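Local coordinates for bifunctional purine biosynthetic protein ADE5,7 (Cryptococcus neoformans var. grubii serotype A, PDB 7LVO), which catalyses two steps of de novo purine synthesis, glycinamide ribonucleotide and aminoimidazole ribonucleotide formation, the first of them in the N-terminal half that makes up this chain, at residues S242-S247 against V313-T318. Residues are numbered along the deposited sequence; the frame is centred on the assembly and turned at random.
Sequences SVLAFS and VGMLFT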
# COMPACT_ATOMS: atom_id res chain seq x y z
N SER A 242 -5.85 -7.23 -5.05
CA SER A 242 -5.36 -5.86 -5.04
C SER A 242 -5.14 -5.42 -6.48
O SER A 242 -4.48 -6.12 -7.26
CB SER A 242 -4.05 -5.76 -4.25
OG SER A 242 -4.25 -6.11 -2.89
N VAL A 243 -5.68 -4.25 -6.83
CA VAL A 243 -5.51 -3.66 -8.16
C VAL A 243 -4.84 -2.30 -7.97
O VAL A 243 -5.48 -1.35 -7.51
CB VAL A 243 -6.84 -3.52 -8.90
CG1 VAL A 243 -6.62 -2.90 -10.27
CG2 VAL A 243 -7.53 -4.88 -9.03
N LEU A 244 -3.56 -2.22 -8.32
CA LEU A 244 -2.81 -0.97 -8.28
C LEU A 244 -2.80 -0.35 -9.67
O LEU A 244 -2.57 -1.04 -10.67
CB LEU A 244 -1.38 -1.21 -7.80
CG LEU A 244 -1.22 -1.57 -6.32
CD1 LEU A 244 -1.72 -2.98 -6.05
CD2 LEU A 244 0.23 -1.40 -5.90
N ALA A 245 -3.02 0.97 -9.73
CA ALA A 245 -3.11 1.68 -11.00
C ALA A 245 -2.51 3.07 -10.86
O ALA A 245 -2.80 3.78 -9.90
CB ALA A 245 -4.58 1.78 -11.45
N PHE A 246 -1.68 3.44 -11.83
CA PHE A 246 -1.16 4.80 -11.91
C PHE A 246 -2.23 5.73 -12.46
O PHE A 246 -2.98 5.36 -13.37
CB PHE A 246 0.08 4.85 -12.80
CG PHE A 246 1.23 4.02 -12.30
CD1 PHE A 246 2.14 4.53 -11.40
CD2 PHE A 246 1.39 2.71 -12.75
CE1 PHE A 246 3.20 3.75 -10.95
CE2 PHE A 246 2.43 1.93 -12.30
CZ PHE A 246 3.35 2.45 -11.40
N SER A 247 -2.27 6.96 -11.93
CA SER A 247 -3.28 7.93 -12.33
C SER A 247 -2.67 9.31 -12.42
O SER A 247 -1.90 9.72 -11.54
CB SER A 247 -4.45 7.96 -11.35
OG SER A 247 -5.35 9.00 -11.65
N VAL A 313 -4.35 12.15 -8.28
CA VAL A 313 -3.05 11.94 -8.91
C VAL A 313 -2.22 11.06 -7.99
O VAL A 313 -2.18 11.28 -6.77
CB VAL A 313 -2.33 13.28 -9.18
CG1 VAL A 313 -0.99 13.03 -9.84
CG2 VAL A 313 -3.20 14.18 -10.05
N GLY A 314 -1.57 10.04 -8.56
CA GLY A 314 -0.72 9.16 -7.79
C GLY A 314 -1.02 7.70 -8.01
O GLY A 314 -1.42 7.30 -9.12
N MET A 315 -0.83 6.88 -6.98
CA MET A 315 -1.05 5.44 -7.04
C MET A 315 -2.38 5.13 -6.36
O MET A 315 -2.49 5.25 -5.13
CB MET A 315 0.11 4.68 -6.39
CG MET A 315 -0.20 3.23 -6.06
SD MET A 315 -1.03 2.34 -7.39
CE MET A 315 0.15 2.54 -8.73
N LEU A 316 -3.37 4.73 -7.15
CA LEU A 316 -4.66 4.31 -6.63
C LEU A 316 -4.62 2.81 -6.36
O LEU A 316 -4.57 2.01 -7.30
CB LEU A 316 -5.78 4.67 -7.60
CG LEU A 316 -7.19 4.28 -7.14
CD1 LEU A 316 -7.61 5.12 -5.95
CD2 LEU A 316 -8.19 4.40 -8.28
N PHE A 317 -4.63 2.43 -5.09
CA PHE A 317 -4.66 1.03 -4.67
C PHE A 317 -6.09 0.70 -4.24
O PHE A 317 -6.55 1.18 -3.19
CB PHE A 317 -3.67 0.77 -3.54
CG PHE A 317 -3.68 -0.64 -3.01
CD1 PHE A 317 -4.73 -1.10 -2.24
CD2 PHE A 317 -2.62 -1.50 -3.27
CE1 PHE A 317 -4.74 -2.40 -1.76
CE2 PHE A 317 -2.62 -2.79 -2.78
CZ PHE A 317 -3.69 -3.24 -2.02
N THR A 318 -6.78 -0.11 -5.03
CA THR A 318 -8.16 -0.49 -4.76
C THR A 318 -8.18 -1.94 -4.29
O THR A 318 -7.73 -2.84 -5.01
CB THR A 318 -9.04 -0.31 -5.99
OG1 THR A 318 -8.88 1.01 -6.50
CG2 THR A 318 -10.50 -0.56 -5.65
O HOH W 1 -6.89 1.00 -8.37
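Met315 lays its methyl group over the Phe246 ring, in a CH-pi contact with CE 3.9 Å from the ring centroid and 9° off the ring normal. Its CG is anti to the backbone N (chi1 164°), and bends at chi2 and chi3 fold the chain back across the neighbouring strand. SD thus also rests against Leu244 CB, at 3.6 Å. On the same face the Leu244 branch CD1 meets the Phe317 ring obliquely, 3.3 Å from CD2. Farther along this ring, Ser242 OG comes within 3.1 Å of Phe317 CZ, while its hydrogen bond goes to Glu340.

Beneath these side chains run the two inner strands of a four-stranded antiparallel sheet in the ATP-grasp domain. Val243, Ala245 and Ser247 form hydrogen-bonded pairs with Thr318, Leu316 and Gly314. The bond from Thr318 N to Val243 O is nearly straight, 3.1 Å with 176° at the hydrogen. On the other face helix 287-307 packs on Val243, Ala245, Ser247 and Thr318. A water there donates to Val243 O and to Leu316 O (2.7 Å) and is also bonded to Thr318 OG1.

Phe317 also touches Asn333, a predicted magnesium ligand on the next strand. Each of the two carbonyl oxygens already takes one interstrand N-H. The water gives each a second donor and ties both to Thr318 OG1, bridging two acceptors that cannot bond each other.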